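Local coordinates for protein UTP--glucose-1-phosphate uridylyltransferase YngB (Bacillus subtilis, PDB 7O2N) that catalyses the formation of UDP-glucose and diphosphate from UTP and alpha-D-glucose 1-phosphate, supplying glycolipid formation and the glucosylation of wall teichoic acid, at residues Val42-Ala46 with Leu96-His100; Thr139-Leu145 with Arg246-Gly250; Asn186-Glu190 with Gln229-Arg235. Residue numbers count along the deposited sequence, not the author numbering.

All three contacts pack a helix against the strands, or strand ends, of the mixed sheet at the heart of this nucleotidyltransferase. Contact 1 lies at the surface and is held across its two segments by aliphatic packing, without hydrogen bond or salt bridge. Contact 2, partly buried and about 17 Å from it centre to centre, is dominated by the amide of Q144 and the carboxylate of E249; contacts 1 and 2 touch where OE2 of E44 lies 3.2 Å from N of L142, a weak hydrogen bond. Contact 3, also partly buried, combines a leucine core with a salt bridge. Contacts 2 and 3 do not touch, yet helix 230-240 is followed in the chain by strand 244-247, the sheet neighbour of strand 182-190.

Contact 1: residues Val42-Ala46 with Leu96-His100; sequences VEEAA and LANIH
Residues 42-46 are regular helix, with N of A46 bonded to O of V42 at 2.8 Å. Residues 96-100 lead into strand 98-103: L96 has helical backbone angles (-56/-46), A97 is extended (-160/174), and N98-H100 are strand. The backbones come closest at A46 and L96, CA to CA 5.9 Å. V42, chi1 t, points at the second segment, its CG1 3.7 Å from CB of L96, 4.2 Å from CD1 of I99 and 4.5 Å from CB of A97. L96, chi1 m, lies against V42, E43 and A46: its CD2 is 3.6 Å from CG of E43 and 4.3 Å from CB of A46, which lies 3.6 Å from O of L96. The carboxylate of E43 salt-bridges K35. Strand 98-103 pairs in parallel with strand 52-57, and helix 37-47 packs against the sheet through V42 on I53, in the Rossmann-like part of the GT-A-type fold. Aliphatic carbons make nearly all the contact and O of L96 meets only a methyl, so cohesion is van der Waals packing.

Contact 2: residues Thr139-Leu145 with Arg246-Gly250; sequences TPALRQL and RLLEG
T139 and P140 are extended and lead into helix 141-152, while residues 246-250 carry the end of strand 244-247 into a turn, E249 having helical angles (-69/-45). CA atoms approach to 6.4 Å between A141 and L248 and to 6.0 Å between L145 and R246. Q144, chi1 m and chi2 t, reaches across with its amide. OE1 of Q144 accepts the backbone N of E249 at 3.1 Å, and NE2 of Q144 turns back to donate to O of T139 at 2.6 Å, so one side chain serves a main-chain donor on one segment and a main-chain acceptor on the other. In return OE1 of E249 accepts N of T139 at 3.2 Å, while OE2 of E249 takes N of E138, the carboxylate thus receiving two successive backbone amides. This joins the start of the helix to the link between strand 244-247 of the mixed sheet and strand 251-254, which pairs with strand 133-136 in a separate two-stranded sheet of the nucleotidyltransferase fold. OE1 of Q144 sits over one face of the R246 guanidinium, 3.7 Å from NH2 of R246. Beside the polar group, CD2 of L248 packs 3.8 Å from CD1 of L145 and 4.2 Å from CB of A141. O of L248 accepts NE2 of Q160, and R246 and L248 share backbone bonds with strand 156-161.

Contact 3: residues Asn186-Glu190 with Gln229-Arg235; sequences NDLVE and QLTDALR
Strand 186-190 and helix 230-235 run nearly antiparallel, their axes at 163° and 7.9 Å apart at closest approach; D187 lies opposite R235 (CA to CA 6.1 Å) and E190 opposite T231 (6.6 Å). D187, chi1 t, forms a salt bridge of 2.8 Å between its OD2 and NH1 of R235. L188 points at the helix and sets its CD2 3.9 Å from both CG2 of T231 and CD1 of L234, an apolar patch with two residues about one turn apart. The backbone O of L188 accepts the same NH1 of R235 at 2.7 Å, so R235 pins side chain and main chain of successive residues. V189 points away from the helix, in the alternation of L188, V189 and E190. E190, chi1 t and chi2 p, returns to it: OE2 of E190 accepts a weak hydrogen bond from OG1 of T231 at 3.2 Å, and that hydroxyl in turn accepts NE2 of Q229 at 3.1 Å. This is alpha/beta packing on the mixed sheet of the GT-A-type fold. The helix also packs L230 and L234 on Y207 of strand 206-210 and A233 on helix 213-219, while strand 182-190 pairs with strands 171-175 and 244-247.

Contact 1: residues Val42-Ala46 with Leu96-His100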
loop_
_atom_site.group_PDB
_atom_site.type_symbol
_atom_site.label_atom_id
_atom_site.label_comp_id
_atom_site.label_asym_id
_atom_site.label_seq_id
_atom_site.Cartn_x
_atom_site.Cartn_y
_atom_site.Cartn_z
ATOM N N VAL A 42 5.055 9.803 12.669
ATOM C CA VAL A 42 6.216 10.663 12.834
ATOM C C VAL A 42 5.853 12.133 12.586
ATOM O O VAL A 42 6.399 13.017 13.235
ATOM C CB VAL A 42 7.397 10.215 11.952
ATOM C CG1 VAL A 42 8.541 11.228 11.978
ATOM C CG2 VAL A 42 7.888 8.847 12.390
ATOM N N GLU A 43 4.934 12.394 11.646
ATOM C CA GLU A 43 4.487 13.747 11.356
ATOM C C GLU A 43 3.716 14.343 12.527
ATOM O O GLU A 43 3.992 15.452 12.945
ATOM C CB GLU A 43 3.739 13.777 10.039
ATOM C CG GLU A 43 4.715 13.939 8.887
ATOM C CD GLU A 43 4.121 13.685 7.519
ATOM O OE1 GLU A 43 2.949 13.272 7.450
ATOM O OE2 GLU A 43 4.819 13.897 6.525
ATOM N N GLU A 44 2.788 13.581 13.098
ATOM C CA GLU A 44 2.123 14.015 14.314
ATOM C C GLU A 44 3.178 14.470 15.321
ATOM O O GLU A 44 3.173 15.627 15.733
ATOM C CB GLU A 44 1.226 12.915 14.874
ATOM C CG GLU A 44 0.159 13.456 15.805
ATOM C CD GLU A 44 -0.743 12.399 16.428
ATOM O OE1 GLU A 44 -1.386 11.607 15.677
ATOM O OE2 GLU A 44 -0.827 12.377 17.661
ATOM N N ALA A 45 4.101 13.560 15.645
ATOM C CA ALA A 45 5.113 13.781 16.667
ATOM C C ALA A 45 5.973 15.004 16.338
ATOM O O ALA A 45 6.195 15.851 17.202
ATOM C CB ALA A 45 5.957 12.543 16.861
ATOM N N ALA A 46 6.460 15.101 15.100
ATOM C CA ALA A 46 7.306 16.226 14.736
ATOM C C ALA A 46 6.591 17.549 15.014
ATOM O O ALA A 46 7.130 18.401 15.718
ATOM C CB ALA A 46 7.779 16.118 13.306
ATOM N N LEU A 96 12.262 14.955 9.501
ATOM C CA LEU A 96 11.179 15.169 10.446
ATOM C C LEU A 96 11.666 15.111 11.889
ATOM O O LEU A 96 11.280 15.935 12.694
ATOM C CB LEU A 96 10.103 14.119 10.181
ATOM C CG LEU A 96 9.350 14.317 8.875
ATOM C CD1 LEU A 96 9.042 12.985 8.236
ATOM C CD2 LEU A 96 8.075 15.079 9.150
ATOM N N ALA A 97 12.469 14.110 12.235
ATOM C CA ALA A 97 12.872 13.909 13.621
ATOM C C ALA A 97 14.123 13.050 13.610
ATOM O O ALA A 97 14.535 12.603 12.547
ATOM C CB ALA A 97 11.770 13.220 14.385
ATOM N N ASN A 98 14.735 12.838 14.773
ATOM C CA ASN A 98 15.880 11.949 14.836
ATOM C C ASN A 98 15.347 10.572 15.184
ATOM O O ASN A 98 14.862 10.377 16.301
ATOM C CB ASN A 98 16.900 12.381 15.894
ATOM C CG ASN A 98 17.466 13.766 15.679
ATOM O OD1 ASN A 98 17.761 14.165 14.546
ATOM N ND2 ASN A 98 17.632 14.490 16.773
ATOM N N ILE A 99 15.444 9.647 14.219
ATOM C CA ILE A 99 14.769 8.371 14.349
ATOM C C ILE A 99 15.764 7.315 14.817
ATOM O O ILE A 99 16.685 6.979 14.076
ATOM C CB ILE A 99 14.124 7.972 13.013
ATOM C CG1 ILE A 99 13.333 9.108 12.371
ATOM C CG2 ILE A 99 13.250 6.751 13.203
ATOM C CD1 ILE A 99 12.202 9.625 13.217
ATOM N N HIS A 100 15.540 6.786 16.024
ATOM C CA HIS A 100 16.345 5.704 16.580
ATOM C C HIS A 100 15.572 4.385 16.480
ATOM O O HIS A 100 14.350 4.413 16.468
ATOM C CB HIS A 100 16.686 6.030 18.044
ATOM C CG HIS A 100 17.335 7.362 18.231
ATOM N ND1 HIS A 100 16.789 8.532 17.752
ATOM C CD2 HIS A 100 18.482 7.720 18.839
ATOM C CE1 HIS A 100 17.575 9.544 18.041
ATOM N NE2 HIS A 100 18.614 9.074 18.718
#

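Contact 2: residues Thr139-Leu145 with Arg246-Gly250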
loop_
_atom_site.group_PDB
_atom_site.type_symbol
_atom_site.label_atom_id
_atom_site.label_comp_id
_atom_site.label_asym_id
_atom_site.label_seq_id
_atom_site.Cartn_x
_atom_site.Cartn_y
_atom_site.Cartn_z
ATOM N N THR A 139 -4.741 21.551 16.049
ATOM C CA THR A 139 -3.658 21.283 16.967
ATOM C C THR A 139 -3.343 19.783 16.922
ATOM O O THR A 139 -4.184 18.950 17.280
ATOM C CB THR A 139 -4.145 21.724 18.347
ATOM O OG1 THR A 139 -4.055 23.142 18.368
ATOM C CG2 THR A 139 -3.385 21.130 19.508
ATOM N N PRO A 140 -2.111 19.379 16.527
ATOM C CA PRO A 140 -1.768 17.961 16.427
ATOM C C PRO A 140 -2.106 17.231 17.721
ATOM O O PRO A 140 -1.851 17.732 18.820
ATOM C CB PRO A 140 -0.249 17.978 16.206
ATOM C CG PRO A 140 0.024 19.317 15.570
ATOM C CD PRO A 140 -0.973 20.256 16.214
ATOM N N ALA A 141 -2.688 16.037 17.554
ATOM C CA ALA A 141 -3.304 15.312 18.658
ATOM C C ALA A 141 -2.385 15.258 19.876
ATOM O O ALA A 141 -2.810 15.622 20.968
ATOM C CB ALA A 141 -3.715 13.934 18.205
ATOM N N LEU A 142 -1.134 14.799 19.683
ATOM C CA LEU A 142 -0.206 14.599 20.793
ATOM C C LEU A 142 0.090 15.910 21.520
ATOM O O LEU A 142 0.125 15.914 22.751
ATOM C CB LEU A 142 1.080 13.942 20.287
ATOM C CG LEU A 142 2.216 13.819 21.299
ATOM C CD1 LEU A 142 1.897 12.730 22.313
ATOM C CD2 LEU A 142 3.515 13.504 20.565
ATOM N N ARG A 143 0.295 16.999 20.754
ATOM C CA ARG A 143 0.531 18.324 21.314
ATOM C C ARG A 143 -0.490 18.626 22.405
ATOM O O ARG A 143 -0.154 19.236 23.405
ATOM C CB ARG A 143 0.305 19.407 20.257
ATOM C CG ARG A 143 0.627 20.807 20.750
ATOM C CD ARG A 143 1.984 21.135 20.183
ATOM N NE ARG A 143 2.596 22.305 20.785
ATOM C CZ ARG A 143 2.867 22.436 22.078
ATOM N NH1 ARG A 143 2.573 21.470 22.926
ATOM N NH2 ARG A 143 3.457 23.530 22.515
ATOM N N GLN A 144 -1.742 18.207 22.171
ATOM C CA GLN A 144 -2.858 18.461 23.063
ATOM C C GLN A 144 -2.681 17.709 24.378
ATOM O O GLN A 144 -3.022 18.259 25.423
ATOM C CB GLN A 144 -4.180 18.080 22.395
ATOM C CG GLN A 144 -4.483 18.809 21.084
ATOM C CD GLN A 144 -5.759 18.305 20.445
ATOM O OE1 GLN A 144 -6.604 17.668 21.095
ATOM N NE2 GLN A 144 -5.909 18.564 19.148
ATOM N N LEU A 145 -2.166 16.468 24.323
ATOM C CA LEU A 145 -1.852 15.687 25.517
ATOM C C LEU A 145 -0.733 16.358 26.303
ATOM O O LEU A 145 -0.730 16.308 27.540
ATOM C CB LEU A 145 -1.364 14.294 25.113
ATOM C CG LEU A 145 -2.429 13.220 24.977
ATOM C CD1 LEU A 145 -2.867 13.148 23.530
ATOM C CD2 LEU A 145 -1.875 11.875 25.416
ATOM N N ARG A 246 -7.060 13.919 28.132
ATOM C CA ARG A 246 -7.511 14.975 27.248
ATOM C C ARG A 246 -8.557 14.408 26.288
ATOM O O ARG A 246 -8.354 13.348 25.701
ATOM C CB ARG A 246 -6.320 15.528 26.459
ATOM C CG ARG A 246 -6.714 16.488 25.345
ATOM C CD ARG A 246 -6.836 17.843 25.998
ATOM N NE ARG A 246 -6.675 18.940 25.063
ATOM C CZ ARG A 246 -7.630 19.361 24.255
ATOM N NH1 ARG A 246 -8.804 18.754 24.281
ATOM N NH2 ARG A 246 -7.418 20.380 23.437
ATOM N N LEU A 247 -9.688 15.113 26.141
ATOM C CA LEU A 247 -10.568 14.869 25.011
ATOM C C LEU A 247 -9.918 15.531 23.803
ATOM O O LEU A 247 -9.456 16.666 23.881
ATOM C CB LEU A 247 -11.954 15.449 25.293
ATOM C CG LEU A 247 -13.076 14.979 24.361
ATOM C CD1 LEU A 247 -13.727 13.670 24.822
ATOM C CD2 LEU A 247 -14.111 16.080 24.204
ATOM N N LEU A 248 -9.833 14.779 22.706
ATOM C CA LEU A 248 -9.050 15.205 21.565
ATOM C C LEU A 248 -9.945 15.919 20.558
ATOM O O LEU A 248 -11.013 15.426 20.189
ATOM C CB LEU A 248 -8.407 13.964 20.945
ATOM C CG LEU A 248 -7.335 13.290 21.797
ATOM C CD1 LEU A 248 -7.112 11.855 21.359
ATOM C CD2 LEU A 248 -6.038 14.067 21.726
ATOM N N GLU A 249 -9.424 17.024 20.031
ATOM C CA GLU A 249 -10.172 17.924 19.181
ATOM C C GLU A 249 -10.502 17.309 17.819
ATOM O O GLU A 249 -11.647 17.423 17.379
ATOM C CB GLU A 249 -9.512 19.303 19.141
ATOM C CG GLU A 249 -9.688 20.037 17.825
ATOM C CD GLU A 249 -8.419 20.261 17.019
ATOM O OE1 GLU A 249 -7.428 20.750 17.595
ATOM O OE2 GLU A 249 -8.437 19.974 15.814
ATOM N N GLY A 250 -9.543 16.657 17.154
ATOM C CA GLY A 250 -9.668 16.462 15.707
ATOM C C GLY A 250 -10.568 15.312 15.226
ATOM O O GLY A 250 -11.257 14.641 16.002
#

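Contact 3: residues Asn186-Glu190 with Gln229-Arg235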
loop_
_atom_site.group_PDB
_atom_site.type_symbol
_atom_site.label_atom_id
_atom_site.label_comp_id
_atom_site.label_asym_id
_atom_site.label_seq_id
_atom_site.Cartn_x
_atom_site.Cartn_y
_atom_site.Cartn_z
ATOM N N ASN A 186 -9.884 7.949 37.155
ATOM C CA ASN A 186 -9.846 7.381 38.489
ATOM C C ASN A 186 -9.379 5.936 38.385
ATOM O O ASN A 186 -8.709 5.440 39.276
ATOM C CB ASN A 186 -11.184 7.591 39.209
ATOM C CG ASN A 186 -11.257 8.977 39.808
ATOM O OD1 ASN A 186 -11.923 9.882 39.288
ATOM N ND2 ASN A 186 -10.541 9.151 40.906
ATOM N N ASP A 187 -9.787 5.266 37.308
ATOM C CA ASP A 187 -9.335 3.922 37.000
ATOM C C ASP A 187 -9.428 3.704 35.484
ATOM O O ASP A 187 -9.702 4.631 34.714
ATOM C CB ASP A 187 -10.049 2.892 37.885
ATOM C CG ASP A 187 -9.383 1.528 37.885
ATOM O OD1 ASP A 187 -8.187 1.458 38.209
ATOM O OD2 ASP A 187 -10.053 0.553 37.502
ATOM N N LEU A 188 -9.171 2.459 35.066
ATOM C CA LEU A 188 -9.030 2.097 33.670
ATOM C C LEU A 188 -9.289 0.609 33.539
ATOM O O LEU A 188 -8.737 -0.159 34.318
ATOM C CB LEU A 188 -7.585 2.394 33.269
ATOM C CG LEU A 188 -7.454 3.221 31.997
ATOM C CD1 LEU A 188 -8.431 4.381 32.002
ATOM C CD2 LEU A 188 -6.035 3.729 31.821
ATOM N N VAL A 189 -10.107 0.212 32.557
ATOM C CA VAL A 189 -10.190 -1.206 32.229
ATOM C C VAL A 189 -9.951 -1.418 30.738
ATOM O O VAL A 189 -10.437 -0.658 29.894
ATOM C CB VAL A 189 -11.466 -1.925 32.722
ATOM C CG1 VAL A 189 -12.750 -1.324 32.163
ATOM C CG2 VAL A 189 -11.420 -3.419 32.413
ATOM N N GLU A 190 -9.193 -2.488 30.466
ATOM C CA GLU A 190 -8.771 -2.857 29.128
ATOM C C GLU A 190 -9.881 -3.659 28.474
ATOM O O GLU A 190 -10.247 -4.723 28.955
ATOM C CB GLU A 190 -7.470 -3.662 29.183
ATOM C CG GLU A 190 -6.857 -3.968 27.824
ATOM C CD GLU A 190 -6.487 -2.838 26.867
ATOM O OE1 GLU A 190 -6.167 -3.162 25.710
ATOM O OE2 GLU A 190 -6.548 -1.651 27.245
ATOM N N GLN A 229 0.739 -5.855 30.018
ATOM C CA GLN A 229 -0.235 -4.895 29.522
ATOM C C GLN A 229 0.104 -3.493 30.046
ATOM O O GLN A 229 0.427 -3.331 31.218
ATOM C CB GLN A 229 -1.629 -5.373 29.940
ATOM C CG GLN A 229 -2.769 -4.545 29.378
ATOM C CD GLN A 229 -2.763 -4.679 27.878
ATOM O OE1 GLN A 229 -2.573 -5.776 27.352
ATOM N NE2 GLN A 229 -2.932 -3.559 27.190
ATOM N N LEU A 230 0.013 -2.464 29.188
ATOM C CA LEU A 230 0.444 -1.119 29.565
ATOM C C LEU A 230 -0.616 -0.453 30.438
ATOM O O LEU A 230 -0.346 0.503 31.168
ATOM C CB LEU A 230 0.747 -0.293 28.303
ATOM C CG LEU A 230 0.805 1.234 28.452
ATOM C CD1 LEU A 230 1.852 1.696 29.453
ATOM C CD2 LEU A 230 1.059 1.907 27.115
ATOM N N THR A 231 -1.838 -0.970 30.340
ATOM C CA THR A 231 -2.967 -0.372 31.029
ATOM C C THR A 231 -2.830 -0.630 32.527
ATOM O O THR A 231 -3.044 0.266 33.341
ATOM C CB THR A 231 -4.278 -0.895 30.441
ATOM O OG1 THR A 231 -3.982 -1.362 29.125
ATOM C CG2 THR A 231 -5.335 0.179 30.341
ATOM N N ASP A 232 -2.419 -1.856 32.872
ATOM C CA ASP A 232 -2.277 -2.282 34.258
ATOM C C ASP A 232 -1.289 -1.387 35.008
ATOM O O ASP A 232 -1.387 -1.230 36.226
ATOM C CB ASP A 232 -1.954 -3.775 34.324
ATOM C CG ASP A 232 -2.971 -4.635 33.580
ATOM O OD1 ASP A 232 -3.946 -4.076 33.006
ATOM O OD2 ASP A 232 -2.769 -5.860 33.544
ATOM N N ALA A 233 -0.356 -0.785 34.266
ATOM C CA ALA A 233 0.643 0.082 34.864
ATOM C C ALA A 233 0.056 1.474 35.049
ATOM O O ALA A 233 0.533 2.269 35.853
ATOM C CB ALA A 233 1.887 0.121 34.021
ATOM N N LEU A 234 -0.982 1.765 34.279
ATOM C CA LEU A 234 -1.717 2.990 34.529
ATOM C C LEU A 234 -2.639 2.764 35.726
ATOM O O LEU A 234 -2.906 3.684 36.491
ATOM C CB LEU A 234 -2.442 3.418 33.246
ATOM C CG LEU A 234 -1.523 3.862 32.102
ATOM C CD1 LEU A 234 -2.316 4.156 30.846
ATOM C CD2 LEU A 234 -0.712 5.088 32.490
ATOM N N ARG A 235 -3.058 1.509 35.924
ATOM C CA ARG A 235 -3.928 1.127 37.027
ATOM C C ARG A 235 -3.197 1.303 38.354
ATOM O O ARG A 235 -3.739 1.921 39.272
ATOM C CB ARG A 235 -4.399 -0.323 36.879
ATOM C CG ARG A 235 -5.541 -0.502 35.887
ATOM C CD ARG A 235 -6.055 -1.924 35.782
ATOM N NE ARG A 235 -6.658 -2.383 37.022
ATOM C CZ ARG A 235 -7.942 -2.269 37.330
ATOM N NH1 ARG A 235 -8.784 -1.718 36.474
ATOM N NH2 ARG A 235 -8.386 -2.722 38.487
#